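Local coordinates for protein (CD58) (Homo sapiens, PDB 1CCZ) that binds the T-lymphocyte receptor CD2 through its immunoglobulin-like adhesion domain, linking T cells to cells that display CD58, at residues A148-K153 and E165-P170; S106-T111 and Y141-L146. All coordinates share one frame; numbering follows the deposited sequence.

Interaction 1. Residues A148-K153 and E165-P170; sequences APFKCK and EVVNCP
Phe150 and Glu165 face each other as an antiparallel hydrogen-bonded pair at one end of the F-G hairpin of an immunoglobulin C2-set domain, where strand 150-156 begins and strand 159-165 ends. Phe150 N donates to Glu165 O over 2.9 Å, nearly straight at 161°, and Glu165 N returns an equivalent bond to Phe150 O. This two-bond ring is the last bridge between the two segments; beyond it, the chain from Val166 onward is no longer in regular strand.

The tight side is the interior one. With CG anti to its carbonyl carbon (chi1 -73°), the ring of Phe150 starts out beside its own backbone N, and two of its ring carbons carry the contact: CD2 lies 3.6 Å from Val167 CG2, and CE2 is almost as close to the same methyl. The two side chains cross obliquely. A large aromatic and a beta-branched aliphatic suit this place, since Trp143 packs on both and Trp103 on Val167. Two residues along the strand, Cys152 makes the buried disulfide to Cys112 that ties together the two sheets of the sandwich.

The outer side is looser. Pro149, which has no N-H to offer a neighbouring strand, lays its CB 3.4 Å from Glu165 O, and meets Val166 CG2 at 3.8 Å in a small apolar touch in which Val166 stays exposed. Glu165 starts out on the same face as Phe150 and touches Ile101, but it is only partly buried at this strand end, and its carboxylate comes near that of Glu163. Where the strands part, a water takes over from direct pairing: it accepts from Val167 N at 3.0 Å and donates to Ala148 O, which also receives Gln126 NE2.

Interaction 2. Residues S106-T111 and Y141-L146; sequences SNATLT and YQWTNL. With NAG (2-acetamido-2-deoxy-beta-D-glucopyranose), chain D.
Ala108 and Trp143 pack against each other where strands B and E of the C2-set sandwich, 109-113 and 138-142, reach their common end. The backbone pairing is antiparallel. Leu110 and Tyr141 form a hydrogen-bonded pair, with Leu110 N reaching Tyr141 O over 2.8 Å at 177°, while Thr109 and Gln142 make the adjoining non-hydrogen-bonded pair. Past the strand end, Trp143 N still donates to Ala108 O, at 2.9 Å. Ala108, in a left-handed backbone conformation, forms with Thr109 a G1 beta bulge opposite Glu104.

The apolar part centres on the indole. Trp143 CG sits in the crowded position between backbone N and carbonyl carbon (chi1 69°), and the indole lies against Ala108, whose carbonyl O is over a ring face. Ala108 CB makes a CH-pi contact with the five-membered ring, 3.7 Å from its centroid, while Leu146 CD2 covers the opposite face toward the rim. A small methyl suits this close approach to a flat ring. Leu110 adds its CB, 3.7 Å from Trp143 CE3.

The polar contacts lie toward the glycan. Gln142 NE2 donates to Asn107 O, but the modelled separation is unusually short, so the detail of this bond is doubtful. Asn107, Ala108 and Thr109 spell the Asn-X-Thr sequon for N-glycosylation. Thr109 OG1 comes within 2.7 Å of Asn107 OD1 and 3.0 Å of Asn107 O, and receives a weak bond from NAG O6. The sugar itself is joined by the 1.4 Å covalent bond from Asn107 ND2 to NAG C1.

In the fold
Interactions 1 and 2 sit about 9 Å apart, centre to centre, at the same end of one immunoglobulin domain but in different sheets: 148-153 with 165-170 ends the F-G pairing, 106-111 with 141-146 the B-E pairing. Interaction 1 is mainly a surface contact with one buried residue, Phe150; interaction 2 is partly buried and carries a sugar on its outer flank. Their inner faces share a hydrophobic patch: Phe150 CZ lies 3.7 Å from Trp143 CB, and Val167 packs on both Trp143 and Leu146. Water completes the backbone pairing in the first contact, whereas in the second a direct bond from Trp143 N to Ala108 O carries it past the strand end.

Interaction 1. Residues A148-K153 and E165-P170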
# COMPACT_ATOMS: atom_id res chain seq x y z
N ALA A 148 -19.80 17.08 -19.85
CA ALA A 148 -19.75 16.83 -18.41
C ALA A 148 -18.35 17.15 -17.90
O ALA A 148 -17.40 17.20 -18.67
CB ALA A 148 -20.09 15.38 -18.12
N PRO A 149 -18.23 17.44 -16.60
CA PRO A 149 -16.90 17.74 -16.07
C PRO A 149 -16.04 16.47 -16.06
O PRO A 149 -16.55 15.37 -16.25
CB PRO A 149 -17.17 18.25 -14.66
CG PRO A 149 -18.52 17.75 -14.30
CD PRO A 149 -19.28 17.55 -15.58
N PHE A 150 -14.74 16.63 -15.86
CA PHE A 150 -13.84 15.49 -15.80
C PHE A 150 -13.48 15.17 -14.36
O PHE A 150 -13.33 16.07 -13.54
CB PHE A 150 -12.56 15.80 -16.56
CG PHE A 150 -12.74 15.81 -18.03
CD1 PHE A 150 -12.68 14.63 -18.76
CD2 PHE A 150 -12.96 17.01 -18.70
CE1 PHE A 150 -12.84 14.63 -20.14
CE2 PHE A 150 -13.13 17.03 -20.09
CZ PHE A 150 -13.07 15.84 -20.81
N LYS A 151 -13.37 13.89 -14.05
CA LYS A 151 -12.98 13.49 -12.71
C LYS A 151 -11.73 12.65 -12.89
O LYS A 151 -11.69 11.74 -13.74
CB LYS A 151 -14.04 12.66 -12.03
CG LYS A 151 -13.60 12.09 -10.69
CD LYS A 151 -14.81 11.52 -9.98
CE LYS A 151 -14.43 10.81 -8.70
NZ LYS A 151 -14.28 9.34 -8.89
N CYS A 152 -10.71 12.98 -12.12
CA CYS A 152 -9.47 12.24 -12.16
C CYS A 152 -9.24 11.68 -10.78
O CYS A 152 -9.33 12.39 -9.78
CB CYS A 152 -8.30 13.12 -12.54
SG CYS A 152 -6.80 12.12 -12.69
N LYS A 153 -8.97 10.39 -10.73
CA LYS A 153 -8.74 9.73 -9.47
C LYS A 153 -7.33 9.17 -9.42
O LYS A 153 -6.85 8.56 -10.38
CB LYS A 153 -9.76 8.62 -9.30
CG LYS A 153 -9.61 7.86 -8.03
CD LYS A 153 -10.48 6.62 -8.06
CE LYS A 153 -11.94 6.98 -8.32
NZ LYS A 153 -12.84 5.85 -7.92
N GLU A 165 -13.08 18.70 -12.32
CA GLU A 165 -12.99 20.04 -12.90
C GLU A 165 -13.81 20.19 -14.17
O GLU A 165 -13.92 19.25 -14.95
CB GLU A 165 -11.54 20.40 -13.23
CG GLU A 165 -10.58 20.44 -12.03
CD GLU A 165 -10.94 21.49 -11.00
OE1 GLU A 165 -11.71 22.44 -11.29
OE2 GLU A 165 -10.45 21.37 -9.86
N VAL A 166 -14.37 21.37 -14.37
CA VAL A 166 -15.13 21.68 -15.59
C VAL A 166 -14.11 22.39 -16.50
O VAL A 166 -13.45 23.34 -16.07
CB VAL A 166 -16.34 22.64 -15.31
CG1 VAL A 166 -17.05 23.01 -16.61
CG2 VAL A 166 -17.31 22.01 -14.38
N VAL A 167 -13.97 21.92 -17.74
CA VAL A 167 -13.05 22.55 -18.69
C VAL A 167 -13.69 23.83 -19.25
O VAL A 167 -14.84 23.82 -19.71
CB VAL A 167 -12.69 21.60 -19.87
CG1 VAL A 167 -11.88 22.33 -20.91
CG2 VAL A 167 -11.93 20.40 -19.34
N ASN A 168 -12.95 24.94 -19.20
CA ASN A 168 -13.44 26.24 -19.67
C ASN A 168 -12.71 26.65 -20.95
O ASN A 168 -11.63 27.24 -20.89
CB ASN A 168 -13.23 27.29 -18.55
CG ASN A 168 -13.45 28.72 -19.01
OD1 ASN A 168 -14.40 29.02 -19.73
ND2 ASN A 168 -12.57 29.62 -18.59
N CYS A 169 -13.32 26.34 -22.10
CA CYS A 169 -12.75 26.66 -23.41
C CYS A 169 -13.78 27.31 -24.34
O CYS A 169 -14.99 27.00 -24.29
CB CYS A 169 -12.22 25.39 -24.09
SG CYS A 169 -10.71 24.66 -23.37
N PRO A 170 -13.32 28.21 -25.23
CA PRO A 170 -14.23 28.89 -26.15
C PRO A 170 -14.87 27.84 -27.05
O PRO A 170 -14.21 26.86 -27.42
CB PRO A 170 -13.33 29.82 -26.95
CG PRO A 170 -12.04 29.86 -26.22
CD PRO A 170 -11.91 28.61 -25.43
O HOH W 1 -15.78 19.71 -18.60

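Interaction 2. Residues S106-T111 and Y141-L146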
# COMPACT_ATOMS: atom_id res chain seq x y z
N SER A 106 -6.43 24.84 -27.22
CA SER A 106 -6.05 24.75 -28.63
C SER A 106 -6.05 23.34 -29.21
O SER A 106 -6.63 23.11 -30.28
CB SER A 106 -4.69 25.43 -28.84
OG SER A 106 -3.65 24.60 -28.38
N ASN A 107 -5.44 22.38 -28.51
CA ASN A 107 -5.41 21.00 -28.98
C ASN A 107 -6.35 20.11 -28.16
O ASN A 107 -6.18 18.89 -28.12
CB ASN A 107 -3.99 20.46 -28.91
CG ASN A 107 -3.38 20.68 -27.56
OD1 ASN A 107 -4.01 20.39 -26.55
ND2 ASN A 107 -2.17 21.20 -27.52
N ALA A 108 -7.33 20.72 -27.49
CA ALA A 108 -8.29 19.98 -26.68
C ALA A 108 -7.67 18.82 -25.90
O ALA A 108 -8.20 17.71 -25.89
CB ALA A 108 -9.41 19.46 -27.55
N THR A 109 -6.56 19.10 -25.23
CA THR A 109 -5.88 18.10 -24.43
C THR A 109 -5.99 18.41 -22.94
O THR A 109 -5.62 19.49 -22.50
CB THR A 109 -4.40 18.02 -24.75
OG1 THR A 109 -4.24 17.72 -26.14
CG2 THR A 109 -3.73 16.94 -23.91
N LEU A 110 -6.49 17.44 -22.19
CA LEU A 110 -6.67 17.54 -20.75
C LEU A 110 -5.59 16.68 -20.10
O LEU A 110 -5.34 15.57 -20.54
CB LEU A 110 -8.06 17.00 -20.41
CG LEU A 110 -8.62 16.57 -19.06
CD1 LEU A 110 -7.59 15.89 -18.20
CD2 LEU A 110 -9.21 17.78 -18.39
N THR A 111 -4.93 17.20 -19.06
CA THR A 111 -3.91 16.43 -18.36
C THR A 111 -4.24 16.34 -16.88
O THR A 111 -4.72 17.30 -16.29
CB THR A 111 -2.52 17.05 -18.46
OG1 THR A 111 -2.12 17.09 -19.83
CG2 THR A 111 -1.51 16.23 -17.65
N TYR A 141 -5.31 13.37 -22.12
CA TYR A 141 -6.43 12.84 -22.88
C TYR A 141 -6.97 13.92 -23.80
O TYR A 141 -7.20 15.05 -23.37
CB TYR A 141 -7.51 12.35 -21.91
CG TYR A 141 -8.85 12.06 -22.56
CD1 TYR A 141 -9.14 10.80 -23.09
CD2 TYR A 141 -9.82 13.06 -22.64
CE1 TYR A 141 -10.39 10.54 -23.68
CE2 TYR A 141 -11.05 12.81 -23.23
CZ TYR A 141 -11.33 11.56 -23.74
OH TYR A 141 -12.58 11.34 -24.30
N GLN A 142 -7.17 13.56 -25.06
CA GLN A 142 -7.70 14.50 -26.05
C GLN A 142 -9.22 14.34 -25.99
O GLN A 142 -9.75 13.27 -26.31
CB GLN A 142 -7.16 14.16 -27.43
CG GLN A 142 -6.02 15.06 -27.87
CD GLN A 142 -6.23 15.56 -29.30
OE1 GLN A 142 -6.59 14.78 -30.19
NE2 GLN A 142 -6.00 16.85 -29.52
N TRP A 143 -9.94 15.38 -25.56
CA TRP A 143 -11.38 15.22 -25.44
C TRP A 143 -12.16 15.35 -26.74
O TRP A 143 -11.74 16.00 -27.70
CB TRP A 143 -11.94 16.17 -24.36
CG TRP A 143 -11.91 17.64 -24.69
CD1 TRP A 143 -12.76 18.32 -25.53
CD2 TRP A 143 -11.00 18.62 -24.16
NE1 TRP A 143 -12.43 19.65 -25.56
CE2 TRP A 143 -11.36 19.88 -24.73
CE3 TRP A 143 -9.92 18.57 -23.26
CZ2 TRP A 143 -10.68 21.07 -24.44
CZ3 TRP A 143 -9.24 19.76 -22.97
CH2 TRP A 143 -9.63 20.99 -23.56
N THR A 144 -13.31 14.70 -26.76
CA THR A 144 -14.17 14.74 -27.93
C THR A 144 -15.34 15.66 -27.63
O THR A 144 -15.90 16.26 -28.54
CB THR A 144 -14.68 13.33 -28.28
OG1 THR A 144 -15.65 12.89 -27.31
CG2 THR A 144 -13.52 12.35 -28.30
N ASN A 145 -15.70 15.78 -26.36
CA ASN A 145 -16.80 16.64 -25.95
C ASN A 145 -16.62 17.17 -24.53
O ASN A 145 -15.81 16.65 -23.75
CB ASN A 145 -18.12 15.88 -26.02
CG ASN A 145 -18.31 14.96 -24.85
OD1 ASN A 145 -18.84 15.37 -23.83
ND2 ASN A 145 -17.88 13.72 -25.00
N LEU A 146 -17.39 18.21 -24.19
CA LEU A 146 -17.34 18.82 -22.87
C LEU A 146 -18.72 18.88 -22.25
O LEU A 146 -19.07 19.85 -21.58
CB LEU A 146 -16.72 20.21 -22.96
CG LEU A 146 -15.25 20.18 -23.42
CD1 LEU A 146 -14.73 21.59 -23.54
CD2 LEU A 146 -14.40 19.39 -22.44
C1 NAG D . -1.04 20.36 -27.20
C2 NAG D . -0.49 20.66 -25.80
C3 NAG D . 0.72 19.78 -25.55
C4 NAG D . 0.36 18.30 -25.76
C5 NAG D . -0.33 18.07 -27.11
C6 NAG D . -0.89 16.67 -27.23
C7 NAG D . 0.45 22.83 -26.48
C8 NAG D . 0.74 24.28 -26.09
N2 NAG D . -0.16 22.07 -25.57
O3 NAG D . 1.17 19.97 -24.21
O4 NAG D . 1.54 17.50 -25.71
O5 NAG D . -1.44 18.98 -27.27
O6 NAG D . -1.82 16.58 -28.29
O7 NAG D . 0.78 22.43 -27.60